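Local coordinates for protein O-methyltransferase family 2 (Planctopirus limnophila, PDB 5I2H) that probably transfers methyl groups from S-adenosyl-L-methionine to hydroxyl oxygens of small molecules, and binds the flavone apigenin, at residues P14-P19 with P351-G356; S196-L201 with P262-L267; Y210-L215 with D246-H251. All blocks are in the same frame, centred on the assembly; numbering follows the deposited sequence.

Overall arrangement
Interactions 2 and 3 belong to the Rossmann-like methyltransferase domain, where both reach the same mixed sheet; their centres are 10 Å apart. They touch through Leu200, on strand 199-203, which packs against Thr211 and Val214 of helix 209-217, and through Leu267 against Tyr210. Interaction 3 falls within the span of chain between the two segments of interaction 2, and interaction 1 encloses both by pairing residues near the N-terminus with the turn between strands 345-351 and 357-362. Its centre is 26 Å from that of interaction 2 and 23 Å from that of interaction 3, with no direct contact. Interaction 1 thus joins the dimerisation region to the methyltransferase domain, with the side chain of Ala354 about 9 Å from bound apigenin.

Interaction 1: residues P14-P19 with P351-G356; sequences PTDVTP and PTSAHG
The type I' turn from Ser353 to Gly356 closes the beta hairpin of strands 345-351 and 357-362, and it meets Thr18 in the segment leading into helix 18-24. The polar contacts centre on Asp16, whose CG is anti to the backbone N (chi1 -176°). Its OD1 accepts two bonds: from Thr18 OG1 at 2.6 Å on the syn lone pair, and from Thr18 N at 3.0 Å from above the carboxylate plane, the latter a capping bond. Between the segments, Ala354 N gives a weak, bent bond to Thr18 OG1, and a water that donates to Asp16 OD2 at 2.7 Å also bonds Ser353 OG. The other contact is of CH-pi kind: Thr18 CG2 lies over one face of the His355 imidazole, 3.6 Å from the centroid and displaced toward NE2. An alanine in place of Thr18 would probably loosen the turn from segment 14-19, since the bonds of OG1 with Asp16 OD1 and Ala354 N and the methyl on His355 would go. Beyond the pair, Val172 of helix 154-179 touches Ala354, and Thr15 OG1 bonds His97 and Asn96 of the second subunit. His355 NE2 hydrogen-bonds Asp22 OD1.

Interaction 2: residues S196-L201 with P262-L267; sequences SGRVLL and PADDIL
Val199 O is gripped by two backbone N-H groups in succession, Asp264 N at 2.9 Å and Asp265 N at 3.1 Å, the second far straighter than the first. From there parallel pairing of strands 199-203 and 265-269, neighbours inside the Rossmann-like sheet, goes on through Leu201 N to Asp265 O and Leu267 N to Leu201 O. At the mouth of the pair, Asp264 OD2 takes Val199 N on its anti lone pair at 2.9 Å, while a water bridges this oxygen to Gly197 O; Asp264 OD1 bonds Lys187 N. Arg198, bent at chi3 (67°), brings its guanidinium side-on to Asp265: NE reaches OD2 at 2.9 Å and NH2 reaches OD1 at 2.8 Å. Both oxygens lie in the guanidinium plane, yet the carboxylate is turned about 41° to it and is met from above its own plane. Asp264 CB rests on one guanidinium face. Leu201 CB packs on Ala263 CB at 3.6 Å, and its CD2 runs beside Ile266 CG1; Leu200 CD1 touches Asp265 CB. Because Asp265 OD1 also pairs with Arg296, this buried carboxylate faces two positive charges, which would probably hold it ionised.

Interaction 3: residues Y210-L215 with D246-H251; sequences YTMAVL and DRLELH
Helix 210-215 runs nearly antiparallel to strand 248-251, their directions 161° apart, and the two axes approach to 10.8 Å, a separation that side chains from both segments bridge. By CA position Arg247, at the strand's entry, is nearest Leu215, and Leu248 is nearest Met212. Leu248 is the apolar centre: its CG stands anti to the backbone N (chi1 -167°), which sends the two methyls among the helix side chains. CD1 meets Leu215 CD1 at 3.8 Å, with the two leucines roughly perpendicular, and Thr211 CG2 comes against the same methyl. The other branch, CD2, touches the terminal CE of Met212 at 4.1 Å; this residue, present as selenomethionine, reaches over with a chain extended beyond CG. Thr211 turns its hydroxyl instead to Asp202 OD2. The helix belongs to the beta-alpha-beta crossover that joins strands 199-203 and 222-227 of the Rossmann-like domain, and strand 248-252 lies at the sheet's edge beside 222-227. Ile225 of strand 222-227 touches both Thr211 and Leu248, and Ala239 of helix 229-241 also packs on Leu248. The polar contact sits at the helix's C-terminal part. Arg247, bent at chi3 (-74°), runs antiparallel alongside the Leu215 side chain and meets Leu215 O end-on, NH2 at 2.7 Å and NH1 at 3.1 Å both converging on the one oxygen. The oxygen is exactly in the guanidinium plane, whereas both nitrogens stand above the carbonyl plane. This carbonyl, in the last turn of the helix, would probably be made more attractive to the cation by the helix dipole. Trp221 O takes a further bond from Arg247 NH1.

Interaction 1: residues P14-P19 with P351-G356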
ATOM      1  N   PRO A  14      -7.070 -22.060  -8.873  1.00 13.82           N
ATOM      2  CA  PRO A  14      -8.077 -21.609  -9.850  1.00 14.21           C
ATOM      3  C   PRO A  14      -8.029 -20.116 -10.129  1.00 14.41           C
ATOM      4  O   PRO A  14      -8.557 -19.685 -11.157  1.00 17.77           O
ATOM      5  CB  PRO A  14      -9.404 -22.002  -9.188  1.00 14.35           C
ATOM      6  CG  PRO A  14      -9.103 -21.988  -7.737  1.00 16.00           C
ATOM      7  CD  PRO A  14      -7.680 -22.521  -7.620  1.00 16.26           C
ATOM      8  N   THR A  15      -7.417 -19.322  -9.252  1.00 12.06           N
ATOM      9  CA  THR A  15      -7.160 -17.908  -9.486  1.00 11.18           C
ATOM     10  C   THR A  15      -5.740 -17.629  -9.042  1.00 11.21           C
ATOM     11  O   THR A  15      -5.127 -18.436  -8.344  1.00 11.59           O
ATOM     12  CB  THR A  15      -8.128 -17.003  -8.701  1.00  9.77           C
ATOM     13  OG1 THR A  15      -8.230 -17.475  -7.340  1.00 11.40           O
ATOM     14  CG2 THR A  15      -9.522 -17.030  -9.339  1.00 11.93           C
ATOM     15  N   ASP A  16      -5.235 -16.461  -9.422  1.00 10.19           N
ATOM     16  CA  ASP A  16      -3.866 -16.053  -9.119  1.00  9.49           C
ATOM     17  C   ASP A  16      -3.912 -15.151  -7.886  1.00  8.81           C
ATOM     18  O   ASP A  16      -4.453 -14.046  -7.939  1.00  9.72           O
ATOM     19  CB  ASP A  16      -3.267 -15.329 -10.313  1.00 10.93           C
ATOM     20  CG  ASP A  16      -1.807 -14.946 -10.119  1.00 12.87           C
ATOM     21  OD1 ASP A  16      -1.254 -15.155  -9.041  1.00 11.41           O
ATOM     22  OD2 ASP A  16      -1.198 -14.447 -11.078  1.00 15.61           O
ATOM     23  N   VAL A  17      -3.325 -15.629  -6.783  1.00  8.19           N
ATOM     24  CA  VAL A  17      -3.335 -14.911  -5.513  1.00  7.65           C
ATOM     25  C   VAL A  17      -2.411 -13.698  -5.522  1.00  7.57           C
ATOM     26  O   VAL A  17      -2.481 -12.854  -4.613  1.00  8.66           O
ATOM     27  CB  VAL A  17      -2.927 -15.890  -4.385  1.00  7.39           C
ATOM     28  CG1 VAL A  17      -1.441 -16.274  -4.526  1.00 10.12           C
ATOM     29  CG2 VAL A  17      -3.220 -15.292  -2.979  1.00  9.85           C
ATOM     30  N   THR A  18      -1.555 -13.577  -6.533  1.00  7.60           N
ATOM     31  CA  THR A  18      -0.494 -12.564  -6.504  1.00  7.33           C
ATOM     32  C   THR A  18      -0.970 -11.146  -6.179  1.00  7.40           C
ATOM     33  O   THR A  18      -0.334 -10.491  -5.335  1.00  9.35           O
ATOM     34  CB  THR A  18       0.264 -12.592  -7.847  1.00 10.37           C
ATOM     35  OG1 THR A  18       0.785 -13.913  -8.087  1.00 12.92           O
ATOM     36  CG2 THR A  18       1.428 -11.584  -7.832  1.00 12.80           C
ATOM     37  N   PRO A  19      -2.066 -10.626  -6.736  1.00  7.77           N
ATOM     38  CA  PRO A  19      -2.463  -9.244  -6.375  1.00 11.77           C
ATOM     39  C   PRO A  19      -2.748  -9.056  -4.901  1.00  8.59           C
ATOM     40  O   PRO A  19      -2.621  -7.935  -4.402  1.00 10.24           O
ATOM     41  CB  PRO A  19      -3.749  -9.005  -7.179  1.00 12.94           C
ATOM     42  CG  PRO A  19      -3.785 -10.116  -8.178  1.00 15.06           C
ATOM     43  CD  PRO A  19      -2.948 -11.235  -7.745  1.00 10.01           C
ATOM     44  N   PRO A 351       9.740 -18.226 -14.797  1.00 14.41           N
ATOM     45  CA  PRO A 351       8.759 -17.726 -13.823  1.00 13.69           C
ATOM     46  C   PRO A 351       7.891 -18.847 -13.261  1.00 14.67           C
ATOM     47  O   PRO A 351       7.529 -19.794 -13.969  1.00 15.30           O
ATOM     48  CB  PRO A 351       7.912 -16.738 -14.635  1.00 14.42           C
ATOM     49  CG  PRO A 351       8.709 -16.466 -15.890  1.00 18.37           C
ATOM     50  CD  PRO A 351       9.556 -17.656 -16.141  1.00 16.30           C
ATOM     51  N   THR A 352       7.559 -18.722 -11.970  1.00 10.72           N
ATOM     52  CA  THR A 352       6.599 -19.619 -11.330  1.00  9.73           C
ATOM     53  C   THR A 352       5.319 -18.830 -11.095  1.00 12.31           C
ATOM     54  O   THR A 352       4.557 -18.597 -12.050  1.00 16.43           O
ATOM     55  CB  THR A 352       7.213 -20.265 -10.078  1.00 10.36           C
ATOM     56  OG1 THR A 352       7.585 -19.252  -9.141  1.00  9.75           O
ATOM     57  CG2 THR A 352       8.493 -21.109 -10.471  1.00 11.43           C
ATOM     58  N   SER A 353       5.022 -18.439  -9.852  0.73 11.45           N
ATOM     59  CA  SER A 353       3.886 -17.557  -9.579  0.73 12.96           C
ATOM     60  C   SER A 353       4.209 -16.737  -8.337  0.73 12.75           C
ATOM     61  O   SER A 353       5.258 -16.921  -7.714  0.73 13.19           O
ATOM     62  CB  SER A 353       2.577 -18.329  -9.379  0.73 16.11           C
ATOM     63  OG  SER A 353       1.513 -17.399  -9.191  0.73 16.06           O
ATOM     64  N   ALA A 354       3.296 -15.829  -7.978  1.00 13.15           N
ATOM     65  CA  ALA A 354       3.497 -14.917  -6.849  1.00 13.50           C
ATOM     66  C   ALA A 354       4.856 -14.225  -6.946  1.00 12.38           C
ATOM     67  O   ALA A 354       5.578 -14.072  -5.958  1.00 14.53           O
ATOM     68  CB  ALA A 354       3.333 -15.638  -5.503  1.00 15.20           C
ATOM     69  N   HIS A 355       5.214 -13.807  -8.158  1.00  9.38           N
ATOM     70  CA  HIS A 355       6.479 -13.146  -8.479  1.00 10.45           C
ATOM     71  C   HIS A 355       7.702 -14.053  -8.356  1.00 10.09           C
ATOM     72  O   HIS A 355       8.837 -13.558  -8.435  1.00 12.37           O
ATOM     73  CB  HIS A 355       6.657 -11.871  -7.636  1.00 14.03           C
ATOM     74  CG  HIS A 355       5.560 -10.873  -7.845  1.00 17.37           C
ATOM     75  ND1 HIS A 355       5.181 -10.443  -9.102  1.00 21.11           N
ATOM     76  CD2 HIS A 355       4.735 -10.250  -6.970  1.00 19.06           C
ATOM     77  CE1 HIS A 355       4.187  -9.579  -8.986  1.00 21.41           C
ATOM     78  NE2 HIS A 355       3.896  -9.447  -7.705  1.00 20.02           N
ATOM     79  N   GLY A 356       7.516 -15.355  -8.158  1.00  8.81           N
ATOM     80  CA  GLY A 356       8.647 -16.260  -8.031  1.00  9.75           C
ATOM     81  C   GLY A 356       9.296 -16.565  -9.360  1.00 10.25           C
ATOM     82  O   GLY A 356       8.674 -16.479 -10.432  1.00 12.23           O
TER
HETATM   83  O   HOH W   1       1.365 -15.418 -11.101  1.00 24.32           O

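Interaction 2: residues S196-L201 with P262-L267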
ATOM      1  N   SER A 196      17.671 -43.739 -13.481  1.00 31.55           N
ATOM      2  CA  SER A 196      17.381 -43.377 -12.102  1.00 28.85           C
ATOM      3  C   SER A 196      16.630 -42.059 -12.026  1.00 24.70           C
ATOM      4  O   SER A 196      16.896 -41.122 -12.794  1.00 24.61           O
ATOM      5  CB  SER A 196      18.663 -43.256 -11.289  1.00 31.05           C
ATOM      6  OG  SER A 196      19.388 -44.461 -11.364  1.00 36.20           O
ATOM      7  N   GLY A 197      15.707 -41.987 -11.073  1.00 21.36           N
ATOM      8  CA  GLY A 197      15.185 -40.712 -10.638  1.00 19.95           C
ATOM      9  C   GLY A 197      16.274 -39.887  -9.965  1.00 20.15           C
ATOM     10  O   GLY A 197      17.413 -40.321  -9.771  1.00 21.91           O
ATOM     11  N   ARG A 198      15.899 -38.661  -9.607  1.00 16.16           N
ATOM     12  CA  ARG A 198      16.790 -37.730  -8.934  1.00 13.01           C
ATOM     13  C   ARG A 198      16.416 -37.616  -7.468  1.00 12.28           C
ATOM     14  O   ARG A 198      15.273 -37.867  -7.087  1.00 12.97           O
ATOM     15  CB  ARG A 198      16.757 -36.350  -9.585  1.00 13.03           C
ATOM     16  CG  ARG A 198      17.191 -36.434 -11.088  1.00 14.01           C
ATOM     17  CD  ARG A 198      17.175 -35.097 -11.817  1.00 14.32           C
ATOM     18  NE  ARG A 198      18.167 -34.117 -11.370  1.00 15.07           N
ATOM     19  CZ  ARG A 198      19.453 -34.149 -11.707  1.00 16.56           C
ATOM     20  NH1 ARG A 198      19.917 -35.137 -12.474  1.00 17.27           N
ATOM     21  NH2 ARG A 198      20.283 -33.213 -11.262  1.00 16.11           N
ATOM     22  N   VAL A 199      17.410 -37.270  -6.653  1.00 11.36           N
ATOM     23  CA  VAL A 199      17.213 -36.931  -5.249  1.00 10.35           C
ATOM     24  C   VAL A 199      17.192 -35.417  -5.147  1.00 10.22           C
ATOM     25  O   VAL A 199      18.166 -34.753  -5.519  1.00 11.54           O
ATOM     26  CB  VAL A 199      18.306 -37.545  -4.365  1.00 11.48           C
ATOM     27  CG1 VAL A 199      18.164 -37.069  -2.919  1.00 12.97           C
ATOM     28  CG2 VAL A 199      18.247 -39.089  -4.458  1.00 11.72           C
ATOM     29  N   LEU A 200      16.072 -34.868  -4.675  1.00  9.18           N
ATOM     30  CA  LEU A 200      15.893 -33.434  -4.508  1.00  7.98           C
ATOM     31  C   LEU A 200      16.022 -33.115  -3.024  1.00  8.87           C
ATOM     32  O   LEU A 200      15.233 -33.616  -2.209  1.00 10.65           O
ATOM     33  CB  LEU A 200      14.522 -33.007  -5.029  1.00  8.35           C
ATOM     34  CG  LEU A 200      14.084 -31.565  -4.719  1.00 10.02           C
ATOM     35  CD1 LEU A 200      15.095 -30.548  -5.299  1.00 10.35           C
ATOM     36  CD2 LEU A 200      12.660 -31.285  -5.238  1.00 10.75           C
ATOM     37  N   LEU A 201      17.030 -32.319  -2.678  1.00  8.48           N
ATOM     38  CA  LEU A 201      17.263 -31.833  -1.316  1.00  8.66           C
ATOM     39  C   LEU A 201      16.772 -30.402  -1.185  1.00  8.42           C
ATOM     40  O   LEU A 201      17.207 -29.519  -1.934  1.00 10.06           O
ATOM     41  CB  LEU A 201      18.759 -31.883  -0.966  1.00 10.07           C
ATOM     42  CG  LEU A 201      19.236 -31.179   0.315  1.00  9.77           C
ATOM     43  CD1 LEU A 201      18.634 -31.803   1.579  1.00  9.90           C
ATOM     44  CD2 LEU A 201      20.787 -31.160   0.389  1.00 11.72           C
ATOM     45  N   PRO A 262      23.748 -36.463   0.348  1.00 12.94           N
ATOM     46  CA  PRO A 262      23.915 -36.563  -1.107  1.00 13.30           C
ATOM     47  C   PRO A 262      22.607 -36.279  -1.821  1.00 12.20           C
ATOM     48  O   PRO A 262      21.542 -36.743  -1.410  1.00 13.97           O
ATOM     49  CB  PRO A 262      24.362 -38.017  -1.314  1.00 15.37           C
ATOM     50  CG  PRO A 262      24.991 -38.405  -0.027  1.00 16.48           C
ATOM     51  CD  PRO A 262      24.166 -37.696   1.031  1.00 14.31           C
ATOM     52  N   ALA A 263      22.699 -35.520  -2.903  1.00 12.64           N
ATOM     53  CA  ALA A 263      21.533 -35.116  -3.672  1.00 10.86           C
ATOM     54  C   ALA A 263      21.944 -34.792  -5.093  1.00 11.90           C
ATOM     55  O   ALA A 263      23.082 -34.390  -5.345  1.00 14.54           O
ATOM     56  CB  ALA A 263      20.864 -33.892  -3.040  1.00 12.12           C
ATOM     57  N   ASP A 264      20.993 -34.948  -6.016  1.00 11.11           N
ATOM     58  CA  ASP A 264      21.202 -34.506  -7.391  1.00 11.42           C
ATOM     59  C   ASP A 264      20.869 -33.024  -7.557  1.00 10.12           C
ATOM     60  O   ASP A 264      21.595 -32.290  -8.225  1.00 11.91           O
ATOM     61  CB  ASP A 264      20.330 -35.326  -8.341  1.00 11.65           C
ATOM     62  CG  ASP A 264      20.732 -36.799  -8.379  1.00 14.79           C
ATOM     63  OD1 ASP A 264      21.825 -37.114  -8.916  1.00 16.90           O
ATOM     64  OD2 ASP A 264      19.973 -37.641  -7.881  1.00 15.88           O
ATOM     65  N   ASP A 265      19.748 -32.590  -6.993  1.00  9.99           N
ATOM     66  CA  ASP A 265      19.270 -31.208  -7.069  1.00  8.66           C
ATOM     67  C   ASP A 265      19.174 -30.658  -5.661  1.00 10.01           C
ATOM     68  O   ASP A 265      18.702 -31.365  -4.758  1.00  9.63           O
ATOM     69  CB  ASP A 265      17.881 -31.120  -7.696  1.00 11.05           C
ATOM     70  CG  ASP A 265      17.881 -31.521  -9.173  1.00 11.54           C
ATOM     71  OD1 ASP A 265      18.880 -31.245  -9.854  1.00 11.51           O
ATOM     72  OD2 ASP A 265      16.892 -32.109  -9.634  1.00 13.26           O
ATOM     73  N   ILE A 266      19.566 -29.395  -5.480  1.00  8.56           N
ATOM     74  CA  ILE A 266      19.409 -28.714  -4.199  1.00  9.04           C
ATOM     75  C   ILE A 266      18.562 -27.470  -4.425  1.00  9.95           C
ATOM     76  O   ILE A 266      18.887 -26.642  -5.287  1.00 10.91           O
ATOM     77  CB  ILE A 266      20.764 -28.364  -3.570  1.00 10.09           C
ATOM     78  CG1 ILE A 266      21.490 -29.669  -3.247  1.00 11.36           C
ATOM     79  CG2 ILE A 266      20.549 -27.517  -2.322  1.00 12.72           C
ATOM     80  CD1 ILE A 266      22.904 -29.463  -2.752  1.00 12.77           C
ATOM     81  N   LEU A 267      17.469 -27.350  -3.670  1.00  7.94           N
ATOM     82  CA  LEU A 267      16.525 -26.238  -3.776  1.00  6.79           C
ATOM     83  C   LEU A 267      16.731 -25.262  -2.612  1.00  9.25           C
ATOM     84  O   LEU A 267      16.751 -25.663  -1.428  1.00  9.64           O
ATOM     85  CB  LEU A 267      15.089 -26.780  -3.779  1.00  5.88           C
ATOM     86  CG  LEU A 267      13.969 -25.726  -3.760  1.00  8.04           C
ATOM     87  CD1 LEU A 267      14.064 -24.825  -5.018  1.00  9.18           C
ATOM     88  CD2 LEU A 267      12.583 -26.376  -3.655  1.00  9.30           C
TER
HETATM   89  O   HOH W   2      19.671 -40.223  -8.020  1.00 15.83           O
HETATM   90  O   HOH W   3      22.829 -35.306 -11.015  1.00 23.66           O

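Interaction 3: residues Y210-L215 with D246-H251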
ATOM      1  N   TYR A 210       7.206 -27.584  -1.810  1.00  7.78           N
ATOM      2  CA  TYR A 210       7.714 -27.585  -3.179  1.00  8.38           C
ATOM      3  C   TYR A 210       8.252 -28.956  -3.555  1.00  7.64           C
ATOM      4  O   TYR A 210       8.044 -29.424  -4.685  1.00  8.67           O
ATOM      5  CB  TYR A 210       8.787 -26.515  -3.375  1.00  8.76           C
ATOM      6  CG  TYR A 210       8.206 -25.112  -3.308  1.00 10.58           C
ATOM      7  CD1 TYR A 210       7.663 -24.502  -4.430  1.00 14.55           C
ATOM      8  CD2 TYR A 210       8.193 -24.393  -2.114  1.00 14.59           C
ATOM      9  CE1 TYR A 210       7.116 -23.225  -4.361  1.00 14.25           C
ATOM     10  CE2 TYR A 210       7.653 -23.109  -2.040  1.00 14.36           C
ATOM     11  CZ  TYR A 210       7.128 -22.525  -3.172  1.00 15.37           C
ATOM     12  OH  TYR A 210       6.579 -21.254  -3.114  1.00 17.36           O
ATOM     13  N   THR A 211       8.973 -29.597  -2.624  1.00  7.72           N
ATOM     14  CA  THR A 211       9.500 -30.934  -2.878  1.00  8.40           C
ATOM     15  C   THR A 211       8.380 -31.952  -3.006  1.00  9.21           C
ATOM     16  O   THR A 211       8.439 -32.820  -3.886  1.00 10.18           O
ATOM     17  CB  THR A 211      10.465 -31.326  -1.767  1.00 11.97           C
ATOM     18  OG1 THR A 211      11.561 -30.406  -1.795  1.00 13.98           O
ATOM     19  CG2 THR A 211      11.003 -32.743  -1.968  1.00 11.23           C
HETATM   20  N   MSE A 212       7.343 -31.857  -2.156  1.00  8.71           N
HETATM   21  CA  MSE A 212       6.228 -32.793  -2.263  1.00  7.84           C
HETATM   22  C   MSE A 212       5.548 -32.685  -3.637  1.00  8.81           C
HETATM   23  O   MSE A 212       5.207 -33.716  -4.222  1.00 10.43           O
HETATM   24  CB  MSE A 212       5.215 -32.583  -1.141  1.00  8.78           C
HETATM   25  CG  MSE A 212       5.844 -32.826   0.216  1.00 11.15           C
HETATM   26 SE   MSE A 212       4.647 -32.160   1.565  0.79 13.58          SE
HETATM   27  CE  MSE A 212       6.032 -32.070   2.959  1.00 15.59           C
ATOM     28  N   ALA A 213       5.363 -31.467  -4.164  1.00  8.88           N
ATOM     29  CA  ALA A 213       4.808 -31.347  -5.512  1.00  7.18           C
ATOM     30  C   ALA A 213       5.721 -32.008  -6.543  1.00  8.80           C
ATOM     31  O   ALA A 213       5.253 -32.750  -7.420  1.00 10.37           O
ATOM     32  CB  ALA A 213       4.556 -29.880  -5.854  1.00  6.91           C
ATOM     33  N   VAL A 214       7.032 -31.744  -6.467  1.00  7.62           N
ATOM     34  CA  VAL A 214       7.944 -32.371  -7.422  1.00  8.69           C
ATOM     35  C   VAL A 214       7.846 -33.891  -7.332  1.00  8.83           C
ATOM     36  O   VAL A 214       7.815 -34.596  -8.356  1.00 12.01           O
ATOM     37  CB  VAL A 214       9.381 -31.870  -7.172  1.00 10.66           C
ATOM     38  CG1 VAL A 214      10.402 -32.699  -7.962  1.00 11.63           C
ATOM     39  CG2 VAL A 214       9.465 -30.392  -7.559  1.00 11.84           C
ATOM     40  N   LEU A 215       7.756 -34.424  -6.115  1.00  8.88           N
ATOM     41  CA  LEU A 215       7.687 -35.881  -5.984  1.00  8.18           C
ATOM     42  C   LEU A 215       6.389 -36.452  -6.550  1.00 10.94           C
ATOM     43  O   LEU A 215       6.392 -37.597  -7.027  1.00 11.65           O
ATOM     44  CB  LEU A 215       7.825 -36.310  -4.519  1.00  9.08           C
ATOM     45  CG  LEU A 215       9.187 -36.044  -3.866  1.00  8.34           C
ATOM     46  CD1 LEU A 215       9.194 -36.577  -2.404  1.00  9.17           C
ATOM     47  CD2 LEU A 215      10.354 -36.617  -4.686  1.00 11.32           C
ATOM     48  N   ASP A 246       6.701 -42.078   1.899  0.63 18.44           N
ATOM     49  CA  ASP A 246       7.654 -43.164   1.751  0.63 18.96           C
ATOM     50  C   ASP A 246       8.848 -42.777   0.878  0.63 16.69           C
ATOM     51  O   ASP A 246       9.868 -43.486   0.897  0.63 17.86           O
ATOM     52  CB  ASP A 246       6.940 -44.406   1.197  0.63 22.54           C
ATOM     53  CG  ASP A 246       5.964 -45.049   2.208  0.63 25.15           C
ATOM     54  OD1 ASP A 246       6.176 -44.957   3.433  0.63 25.50           O
ATOM     55  OD2 ASP A 246       4.976 -45.674   1.765  0.63 27.11           O
ATOM     56  N   ARG A 247       8.774 -41.655   0.158  1.00 14.60           N
ATOM     57  CA  ARG A 247       9.862 -41.220  -0.711  1.00 14.06           C
ATOM     58  C   ARG A 247      10.478 -39.921  -0.210  1.00 13.06           C
ATOM     59  O   ARG A 247      11.224 -39.256  -0.946  1.00 13.42           O
ATOM     60  CB  ARG A 247       9.388 -41.070  -2.162  1.00 14.72           C
ATOM     61  CG  ARG A 247       8.996 -42.367  -2.825  1.00 16.77           C
ATOM     62  CD  ARG A 247       8.722 -42.134  -4.298  1.00 15.79           C
ATOM     63  NE  ARG A 247       7.452 -41.434  -4.554  1.00 15.22           N
ATOM     64  CZ  ARG A 247       7.309 -40.327  -5.287  1.00 15.58           C
ATOM     65  NH1 ARG A 247       8.366 -39.719  -5.863  1.00 15.26           N
ATOM     66  NH2 ARG A 247       6.084 -39.832  -5.465  1.00 16.19           N
ATOM     67  N   LEU A 248      10.185 -39.557   1.028  1.00 11.00           N
ATOM     68  CA  LEU A 248      10.672 -38.330   1.639  1.00 13.48           C
ATOM     69  C   LEU A 248      11.405 -38.664   2.941  1.00 14.16           C
ATOM     70  O   LEU A 248      10.942 -39.485   3.738  1.00 17.41           O
ATOM     71  CB  LEU A 248       9.496 -37.375   1.911  1.00 16.39           C
ATOM     72  CG  LEU A 248       9.836 -35.942   2.249  1.00 15.75           C
ATOM     73  CD1 LEU A 248      10.326 -35.207   0.986  1.00 14.51           C
ATOM     74  CD2 LEU A 248       8.604 -35.280   2.819  1.00 16.37           C
ATOM     75  N   GLU A 249      12.553 -38.040   3.152  1.00 11.69           N
ATOM     76  CA  GLU A 249      13.240 -38.096   4.435  1.00 13.69           C
ATOM     77  C   GLU A 249      13.294 -36.695   5.008  1.00 13.81           C
ATOM     78  O   GLU A 249      13.432 -35.725   4.257  1.00 13.74           O
ATOM     79  CB  GLU A 249      14.659 -38.598   4.321  1.00 17.52           C
ATOM     80  CG  GLU A 249      14.803 -39.953   3.733  1.00 22.26           C
ATOM     81  CD  GLU A 249      16.264 -40.310   3.420  1.00 26.36           C
ATOM     82  OE1 GLU A 249      17.217 -39.541   3.746  1.00 26.70           O
ATOM     83  OE2 GLU A 249      16.435 -41.364   2.810  1.00 28.83           O
ATOM     84  N   LEU A 250      13.224 -36.614   6.332  1.00 12.18           N
ATOM     85  CA  LEU A 250      13.273 -35.357   7.075  1.00 12.16           C
ATOM     86  C   LEU A 250      14.532 -35.361   7.932  1.00 12.42           C
ATOM     87  O   LEU A 250      14.688 -36.225   8.802  1.00 13.33           O
ATOM     88  CB  LEU A 250      12.028 -35.189   7.953  1.00 13.49           C
ATOM     89  CG  LEU A 250      10.705 -35.431   7.226  1.00 14.49           C
ATOM     90  CD1 LEU A 250       9.502 -35.404   8.219  1.00 17.27           C
ATOM     91  CD2 LEU A 250      10.503 -34.445   6.070  1.00 14.69           C
ATOM     92  N   HIS A 251      15.428 -34.413   7.678  1.00 13.02           N
ATOM     93  CA  HIS A 251      16.694 -34.314   8.392  1.00 15.75           C
ATOM     94  C   HIS A 251      16.799 -32.990   9.128  1.00 16.99           C
ATOM     95  O   HIS A 251      16.689 -31.918   8.511  1.00 16.03           O
ATOM     96  CB  HIS A 251      17.873 -34.450   7.441  1.00 16.75           C
ATOM     97  CG  HIS A 251      17.969 -35.789   6.814  1.00 19.67           C
ATOM     98  ND1 HIS A 251      18.988 -36.664   7.104  1.00 23.01           N
ATOM     99  CD2 HIS A 251      17.153 -36.432   5.954  1.00 21.70           C
ATOM    100  CE1 HIS A 251      18.818 -37.773   6.401  1.00 24.21           C
ATOM    101  NE2 HIS A 251      17.713 -37.656   5.694  1.00 22.00           N
TER